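Local coordinates for protein Na Glutathione S-transferase 2 (Necator americanus, PDB 2ON5) that binds glutathione and, as a glutathione S-transferase of a human hookworm, probably conjugates it to electrophilic compounds, at residues R129-L140 against S173-H184. Residues are numbered along the deposited sequence; the frame is centred on the assembly and turned at random.
Sequences REKFFGFMKKFL and SIYDGFPEIKAH. With EDO (1,2-ethanediol), chain I.
Phe133 faces Ile181 where helix 129-140 crosses helix 179-184 at 69°, the short axes 9.9 Å apart, while the type II turn Tyr175-Phe178 leads into the second helix with Phe178 at the N-cap position. The crossing shows how one phenylalanine can be shared by a helix and by the turn and helix packed on it. Phe133 CB lies over the face of Phe178, 3.6 Å from the ring centroid, and the Phe133 ring then turns its edge to that same ring, a T-shaped pair with planes at 88°. Ile181 CG2 covers one face of Phe133, 4.0 Å from the centroid; CB of Arg129, one helical turn back, covers the other, so the ring is sandwiched between two aliphatic carbons. Ile174 CD1 meets its far end at CZ. Arg129, its chain bent at chi2 (78°), sends NE to Ile174 O in a nearly straight hydrogen bond of 2.9 Å lying close to the guanidinium plane, tying the 3-10 segment to the helix; its NH2 donates to O2 of an ethanediol, probably from the crystallisation liquor. Further along, Ile181 CD1 touches Met136 CB and Leu140 CD1; Lys137 CE passes Glu180 OE2 at 3.3 Å, and NZ makes a long salt bridge of 4.0 Å to that same OE2. Within the all-helical C-terminal domain, helix 155-168 backs Phe133 and Ile181 through Thr164, Ile174 rests on Phe121 and Leu125, in earlier turns of the helix carrying 129-140, and Met136 reaches Val91 of helix 82-101 and Phe48 of the second subunit.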
ATOM      1  N   ARG A 129       7.546  15.841  -6.025  1.00 20.26           N
ATOM      2  CA  ARG A 129       6.294  16.015  -6.756  1.00 20.34           C
ATOM      3  C   ARG A 129       6.565  16.158  -8.259  1.00 20.19           C
ATOM      4  O   ARG A 129       5.707  15.848  -9.076  1.00 19.50           O
ATOM      5  CB  ARG A 129       5.432  17.169  -6.189  1.00 20.19           C
ATOM      6  CG  ARG A 129       5.928  18.598  -6.490  1.00 20.00           C
ATOM      7  CD  ARG A 129       5.592  19.006  -7.919  1.00 19.26           C
ATOM      8  NE  ARG A 129       5.655  20.443  -8.210  1.00 22.67           N
ATOM      9  CZ  ARG A 129       6.773  21.095  -8.524  1.00 25.06           C
ATOM     10  NH1 ARG A 129       7.941  20.455  -8.488  1.00 21.07           N
ATOM     11  NH2 ARG A 129       6.729  22.396  -8.825  1.00 25.21           N
ATOM     12  N   GLU A 130       7.760  16.631  -8.630  1.00 20.32           N
ATOM     13  CA  GLU A 130       8.138  16.678 -10.058  1.00 21.64           C
ATOM     14  C   GLU A 130       8.049  15.282 -10.706  1.00 21.31           C
ATOM     15  O   GLU A 130       7.512  15.130 -11.831  1.00 21.18           O
ATOM     16  CB  GLU A 130       9.551  17.274 -10.236  1.00 22.35           C
ATOM     17  CG  GLU A 130      10.114  17.167 -11.651  1.00 27.73           C
ATOM     18  CD  GLU A 130       9.545  18.213 -12.608  1.00 33.42           C
ATOM     19  OE1 GLU A 130       9.133  19.292 -12.135  1.00 38.31           O
ATOM     20  OE2 GLU A 130       9.503  17.960 -13.839  1.00 36.36           O
ATOM     21  N   LYS A 131       8.579  14.277 -10.003  1.00 21.00           N
ATOM     22  CA  LYS A 131       8.521  12.875 -10.459  1.00 21.44           C
ATOM     23  C   LYS A 131       7.086  12.388 -10.386  1.00 20.68           C
ATOM     24  O   LYS A 131       6.563  11.854 -11.357  1.00 20.27           O
ATOM     25  CB  LYS A 131       9.382  11.956  -9.586  1.00 20.88           C
ATOM     26  CG  LYS A 131      10.915  12.126  -9.742  1.00 23.83           C
ATOM     27  CD  LYS A 131      11.702  11.271  -8.720  1.00 24.02           C
ATOM     28  CE  LYS A 131      11.521  11.789  -7.289  1.00 25.60           C
ATOM     29  NZ  LYS A 131      12.127  10.871  -6.268  1.00 26.46           N
ATOM     30  N   PHE A 132       6.459  12.582  -9.221  1.00 20.06           N
ATOM     31  CA  PHE A 132       5.129  12.012  -8.978  1.00 20.11           C
ATOM     32  C   PHE A 132       4.060  12.575  -9.916  1.00 19.92           C
ATOM     33  O   PHE A 132       3.352  11.803 -10.586  1.00 19.21           O
ATOM     34  CB  PHE A 132       4.740  12.146  -7.509  1.00 19.34           C
ATOM     35  CG  PHE A 132       3.344  11.655  -7.204  1.00 20.80           C
ATOM     36  CD1 PHE A 132       2.445  12.482  -6.567  1.00 18.79           C
ATOM     37  CD2 PHE A 132       2.938  10.372  -7.574  1.00 19.69           C
ATOM     38  CE1 PHE A 132       1.149  12.051  -6.310  1.00 20.28           C
ATOM     39  CE2 PHE A 132       1.655   9.913  -7.290  1.00 20.45           C
ATOM     40  CZ  PHE A 132       0.753  10.764  -6.663  1.00 18.99           C
ATOM     41  N   PHE A 133       3.977  13.914  -9.981  1.00 19.33           N
ATOM     42  CA  PHE A 133       2.999  14.608 -10.830  1.00 19.28           C
ATOM     43  C   PHE A 133       3.242  14.274 -12.304  1.00 19.74           C
ATOM     44  O   PHE A 133       2.335  14.354 -13.135  1.00 19.87           O
ATOM     45  CB  PHE A 133       3.074  16.124 -10.630  1.00 18.36           C
ATOM     46  CG  PHE A 133       2.507  16.629  -9.306  1.00 17.34           C
ATOM     47  CD1 PHE A 133       2.131  15.756  -8.284  1.00 17.55           C
ATOM     48  CD2 PHE A 133       2.357  18.001  -9.102  1.00 16.24           C
ATOM     49  CE1 PHE A 133       1.637  16.268  -7.095  1.00 19.16           C
ATOM     50  CE2 PHE A 133       1.900  18.524  -7.895  1.00 16.12           C
ATOM     51  CZ  PHE A 133       1.524  17.659  -6.905  1.00 19.14           C
ATOM     52  N   GLY A 134       4.482  13.927 -12.638  1.00 19.88           N
ATOM     53  CA  GLY A 134       4.820  13.502 -14.007  1.00 20.12           C
ATOM     54  C   GLY A 134       4.107  12.204 -14.371  1.00 20.08           C
ATOM     55  O   GLY A 134       3.584  12.068 -15.474  1.00 20.40           O
ATOM     56  N   PHE A 135       4.079  11.244 -13.447  1.00 19.87           N
ATOM     57  CA  PHE A 135       3.330  10.006 -13.677  1.00 19.80           C
ATOM     58  C   PHE A 135       1.816  10.219 -13.691  1.00 19.68           C
ATOM     59  O   PHE A 135       1.116   9.595 -14.478  1.00 20.68           O
ATOM     60  CB  PHE A 135       3.733   8.911 -12.690  1.00 19.07           C
ATOM     61  CG  PHE A 135       5.190   8.516 -12.787  1.00 20.63           C
ATOM     62  CD1 PHE A 135       6.026   8.606 -11.685  1.00 19.61           C
ATOM     63  CD2 PHE A 135       5.726   8.095 -13.993  1.00 20.09           C
ATOM     64  CE1 PHE A 135       7.393   8.242 -11.775  1.00 22.21           C
ATOM     65  CE2 PHE A 135       7.090   7.740 -14.094  1.00 22.67           C
ATOM     66  CZ  PHE A 135       7.915   7.815 -12.981  1.00 18.74           C
ATOM     67  N   MET A 136       1.323  11.091 -12.821  1.00 19.87           N
ATOM     68  CA  MET A 136      -0.113  11.411 -12.746  1.00 20.52           C
ATOM     69  C   MET A 136      -0.612  12.070 -14.038  1.00 20.90           C
ATOM     70  O   MET A 136      -1.709  11.774 -14.512  1.00 20.47           O
ATOM     71  CB  MET A 136      -0.408  12.292 -11.527  1.00 20.10           C
ATOM     72  CG  MET A 136      -0.167  11.606 -10.171  1.00 19.16           C
ATOM     73  SD  MET A 136      -0.931   9.970  -9.970  1.00 18.46           S
ATOM     74  CE  MET A 136       0.356   8.843 -10.501  1.00 17.90           C
ATOM     75  N   LYS A 137       0.214  12.956 -14.584  1.00 21.41           N
ATOM     76  CA  LYS A 137       0.003  13.570 -15.891  1.00 23.66           C
ATOM     77  C   LYS A 137      -0.182  12.494 -16.976  1.00 23.55           C
ATOM     78  O   LYS A 137      -1.099  12.576 -17.780  1.00 23.70           O
ATOM     79  CB  LYS A 137       1.188  14.512 -16.192  1.00 23.26           C
ATOM     80  CG  LYS A 137       1.060  15.431 -17.388  1.00 26.85           C
ATOM     81  CD  LYS A 137       2.370  16.257 -17.517  1.00 25.75           C
ATOM     82  CE  LYS A 137       2.302  17.238 -18.654  1.00 31.76           C
ATOM     83  NZ  LYS A 137       3.456  18.175 -18.513  1.00 32.65           N
ATOM     84  N   LYS A 138       0.655  11.462 -16.953  1.00 23.82           N
ATOM     85  CA  LYS A 138       0.533  10.350 -17.888  1.00 24.97           C
ATOM     86  C   LYS A 138      -0.795   9.627 -17.790  1.00 24.07           C
ATOM     87  O   LYS A 138      -1.380   9.256 -18.806  1.00 23.70           O
ATOM     88  CB  LYS A 138       1.648   9.334 -17.670  1.00 24.81           C
ATOM     89  CG  LYS A 138       3.024   9.853 -18.011  1.00 27.48           C
ATOM     90  CD  LYS A 138       4.129   8.852 -17.550  1.00 28.86           C
ATOM     91  CE  LYS A 138       3.703   7.366 -17.689  1.00 29.60           C
ATOM     92  NZ  LYS A 138       4.868   6.435 -17.657  1.00 31.76           N
ATOM     93  N   PHE A 139      -1.247   9.387 -16.559  1.00 23.34           N
ATOM     94  CA  PHE A 139      -2.524   8.704 -16.340  1.00 23.04           C
ATOM     95  C   PHE A 139      -3.696   9.544 -16.818  1.00 23.06           C
ATOM     96  O   PHE A 139      -4.625   9.011 -17.456  1.00 22.44           O
ATOM     97  CB  PHE A 139      -2.667   8.247 -14.887  1.00 23.56           C
ATOM     98  CG  PHE A 139      -2.051   6.917 -14.648  1.00 22.84           C
ATOM     99  CD1 PHE A 139      -0.664   6.787 -14.544  1.00 23.44           C
ATOM    100  CD2 PHE A 139      -2.833   5.774 -14.609  1.00 21.50           C
ATOM    101  CE1 PHE A 139      -0.072   5.549 -14.384  1.00 21.74           C
ATOM    102  CE2 PHE A 139      -2.237   4.498 -14.445  1.00 22.37           C
ATOM    103  CZ  PHE A 139      -0.863   4.394 -14.330  1.00 22.83           C
ATOM    104  N   LEU A 140      -3.626  10.849 -16.559  1.00 22.70           N
ATOM    105  CA  LEU A 140      -4.630  11.803 -17.059  1.00 24.09           C
ATOM    106  C   LEU A 140      -4.679  11.853 -18.601  1.00 24.97           C
ATOM    107  O   LEU A 140      -5.766  11.984 -19.176  1.00 24.83           O
ATOM    108  CB  LEU A 140      -4.392  13.203 -16.485  1.00 22.69           C
ATOM    109  CG  LEU A 140      -4.628  13.368 -14.973  1.00 21.83           C
ATOM    110  CD1 LEU A 140      -4.052  14.699 -14.442  1.00 22.56           C
ATOM    111  CD2 LEU A 140      -6.130  13.264 -14.601  1.00 18.87           C
ATOM    112  N   SER A 173       2.793  27.200  -5.005  1.00 23.05           N
ATOM    113  CA  SER A 173       3.699  26.891  -6.098  1.00 22.86           C
ATOM    114  C   SER A 173       3.844  25.388  -6.333  1.00 22.26           C
ATOM    115  O   SER A 173       4.518  24.966  -7.265  1.00 22.27           O
ATOM    116  CB  SER A 173       5.074  27.520  -5.874  1.00 23.48           C
ATOM    117  OG  SER A 173       5.777  26.880  -4.822  1.00 23.15           O
ATOM    118  N   ILE A 174       3.214  24.574  -5.492  1.00 21.43           N
ATOM    119  CA  ILE A 174       3.239  23.123  -5.739  1.00 20.37           C
ATOM    120  C   ILE A 174       2.733  22.811  -7.164  1.00 19.92           C
ATOM    121  O   ILE A 174       3.172  21.856  -7.802  1.00 18.97           O
ATOM    122  CB  ILE A 174       2.445  22.335  -4.664  1.00 19.93           C
ATOM    123  CG1 ILE A 174       2.702  20.818  -4.838  1.00 18.71           C
ATOM    124  CG2 ILE A 174       0.947  22.719  -4.662  1.00 19.16           C
ATOM    125  CD1 ILE A 174       1.899  19.944  -3.889  1.00 19.62           C
ATOM    126  N   TYR A 175       1.818  23.638  -7.658  1.00 19.88           N
ATOM    127  CA  TYR A 175       1.243  23.382  -8.987  1.00 20.37           C
ATOM    128  C   TYR A 175       2.075  23.906 -10.179  1.00 20.95           C
ATOM    129  O   TYR A 175       1.745  23.618 -11.323  1.00 20.95           O
ATOM    130  CB  TYR A 175      -0.172  23.937  -9.071  1.00 19.92           C
ATOM    131  CG  TYR A 175      -1.210  23.226  -8.212  1.00 18.34           C
ATOM    132  CD1 TYR A 175      -1.940  23.938  -7.280  1.00 17.40           C
ATOM    133  CD2 TYR A 175      -1.486  21.859  -8.370  1.00 20.77           C
ATOM    134  CE1 TYR A 175      -2.912  23.323  -6.489  1.00 17.92           C
ATOM    135  CE2 TYR A 175      -2.468  21.227  -7.591  1.00 16.67           C
ATOM    136  CZ  TYR A 175      -3.172  21.966  -6.652  1.00 16.74           C
ATOM    137  OH  TYR A 175      -4.162  21.394  -5.870  1.00 17.35           O
ATOM    138  N   ASP A 176       3.125  24.678  -9.903  1.00 20.63           N
ATOM    139  CA  ASP A 176       4.002  25.206 -10.958  1.00 20.72           C
ATOM    140  C   ASP A 176       4.498  24.083 -11.849  1.00 20.57           C
ATOM    141  O   ASP A 176       5.073  23.086 -11.366  1.00 20.80           O
ATOM    142  CB  ASP A 176       5.230  25.905 -10.360  1.00 21.59           C
ATOM    143  CG  ASP A 176       4.914  27.259  -9.736  1.00 22.59           C
ATOM    144  OD1 ASP A 176       3.733  27.672  -9.662  1.00 23.79           O
ATOM    145  OD2 ASP A 176       5.894  27.902  -9.304  1.00 25.86           O
ATOM    146  N   GLY A 177       4.266  24.244 -13.143  1.00 20.65           N
ATOM    147  CA  GLY A 177       4.672  23.261 -14.162  1.00 21.10           C
ATOM    148  C   GLY A 177       3.653  22.148 -14.374  1.00 21.11           C
ATOM    149  O   GLY A 177       3.848  21.255 -15.221  1.00 20.63           O
ATOM    150  N   PHE A 178       2.573  22.189 -13.591  1.00 21.09           N
ATOM    151  CA  PHE A 178       1.623  21.061 -13.534  1.00 21.80           C
ATOM    152  C   PHE A 178       0.183  21.545 -13.475  1.00 21.95           C
ATOM    153  O   PHE A 178      -0.546  21.209 -12.537  1.00 21.14           O
ATOM    154  CB  PHE A 178       1.927  20.129 -12.347  1.00 21.64           C
ATOM    155  CG  PHE A 178       3.230  19.411 -12.475  1.00 22.85           C
ATOM    156  CD1 PHE A 178       4.349  19.849 -11.771  1.00 22.88           C
ATOM    157  CD2 PHE A 178       3.355  18.329 -13.328  1.00 20.87           C
ATOM    158  CE1 PHE A 178       5.585  19.191 -11.909  1.00 22.03           C
ATOM    159  CE2 PHE A 178       4.594  17.650 -13.471  1.00 23.42           C
ATOM    160  CZ  PHE A 178       5.701  18.083 -12.743  1.00 22.73           C
ATOM    161  N   PRO A 179      -0.248  22.296 -14.514  1.00 22.41           N
ATOM    162  CA  PRO A 179      -1.606  22.878 -14.533  1.00 22.15           C
ATOM    163  C   PRO A 179      -2.708  21.802 -14.571  1.00 22.20           C
ATOM    164  O   PRO A 179      -3.815  22.051 -14.081  1.00 22.95           O
ATOM    165  CB  PRO A 179      -1.600  23.744 -15.799  1.00 22.29           C
ATOM    166  CG  PRO A 179      -0.534  23.099 -16.703  1.00 21.76           C
ATOM    167  CD  PRO A 179       0.518  22.617 -15.736  1.00 22.64           C
ATOM    168  N   GLU A 180      -2.392  20.639 -15.149  1.00 21.95           N
ATOM    169  CA  GLU A 180      -3.270  19.444 -15.171  1.00 21.78           C
ATOM    170  C   GLU A 180      -3.630  18.940 -13.776  1.00 20.28           C
ATOM    171  O   GLU A 180      -4.734  18.411 -13.543  1.00 19.26           O
ATOM    172  CB  GLU A 180      -2.571  18.282 -15.901  1.00 21.99           C
ATOM    173  CG  GLU A 180      -2.232  18.562 -17.367  1.00 26.69           C
ATOM    174  CD  GLU A 180      -0.822  19.087 -17.547  1.00 29.90           C
ATOM    175  OE1 GLU A 180      -0.171  19.425 -16.527  1.00 27.30           O
ATOM    176  OE2 GLU A 180      -0.386  19.172 -18.723  1.00 33.85           O
ATOM    177  N   ILE A 181      -2.662  19.034 -12.872  1.00 19.41           N
ATOM    178  CA  ILE A 181      -2.850  18.556 -11.496  1.00 18.77           C
ATOM    179  C   ILE A 181      -3.712  19.544 -10.731  1.00 19.55           C
ATOM    180  O   ILE A 181      -4.594  19.136  -9.988  1.00 18.44           O
ATOM    181  CB  ILE A 181      -1.474  18.265 -10.784  1.00 19.33           C
ATOM    182  CG1 ILE A 181      -0.576  17.372 -11.664  1.00 17.75           C
ATOM    183  CG2 ILE A 181      -1.707  17.649  -9.400  1.00 18.19           C
ATOM    184  CD1 ILE A 181      -1.175  15.968 -11.955  1.00 16.62           C
ATOM    185  N   LYS A 182      -3.482  20.845 -10.946  1.00 18.69           N
ATOM    186  CA  LYS A 182      -4.427  21.853 -10.446  1.00 19.12           C
ATOM    187  C   LYS A 182      -5.847  21.676 -10.991  1.00 18.70           C
ATOM    188  O   LYS A 182      -6.822  21.756 -10.222  1.00 18.85           O
ATOM    189  CB  LYS A 182      -3.927  23.275 -10.706  1.00 18.19           C
ATOM    190  CG  LYS A 182      -4.633  24.325  -9.856  1.00 20.02           C
ATOM    191  CD  LYS A 182      -3.938  25.675  -9.975  1.00 22.46           C
ATOM    192  CE  LYS A 182      -4.581  26.689  -9.042  1.00 24.67           C
ATOM    193  NZ  LYS A 182      -3.876  28.032  -9.106  1.00 24.72           N
ATOM    194  N   ALA A 183      -5.965  21.452 -12.302  1.00 18.67           N
ATOM    195  CA  ALA A 183      -7.267  21.244 -12.924  1.00 18.84           C
ATOM    196  C   ALA A 183      -7.970  20.048 -12.271  1.00 18.35           C
ATOM    197  O   ALA A 183      -9.156  20.092 -11.983  1.00 16.58           O
ATOM    198  CB  ALA A 183      -7.118  21.007 -14.444  1.00 18.71           C
ATOM    199  N   HIS A 184      -7.202  18.989 -12.034  1.00 17.83           N
ATOM    200  CA  HIS A 184      -7.718  17.782 -11.394  1.00 17.77           C
ATOM    201  C   HIS A 184      -8.250  18.048  -9.993  1.00 17.77           C
ATOM    202  O   HIS A 184      -9.374  17.640  -9.660  1.00 16.95           O
ATOM    203  CB  HIS A 184      -6.636  16.692 -11.388  1.00 17.76           C
ATOM    204  CG  HIS A 184      -6.983  15.516 -10.532  1.00 18.16           C
ATOM    205  ND1 HIS A 184      -7.692  14.436 -11.013  1.00 18.59           N
ATOM    206  CD2 HIS A 184      -6.759  15.271  -9.213  1.00 15.56           C
ATOM    207  CE1 HIS A 184      -7.852  13.553 -10.037  1.00 14.20           C
ATOM    208  NE2 HIS A 184      -7.289  14.031  -8.941  1.00 17.88           N
TER
HETATM  209  C1  EDO I 419      10.418  22.168  -9.445  1.00 41.61           C
HETATM  210  O1  EDO I 419      10.029  21.102 -10.334  1.00 40.55           O
HETATM  211  C2  EDO I 419       9.983  23.533  -9.987  1.00 41.90           C
HETATM  212  O2  EDO I 419       8.858  24.068  -9.268  1.00 39.78           O
HETATM  213  O   HOH W   1       7.567  22.216 -12.429  1.00 38.83           O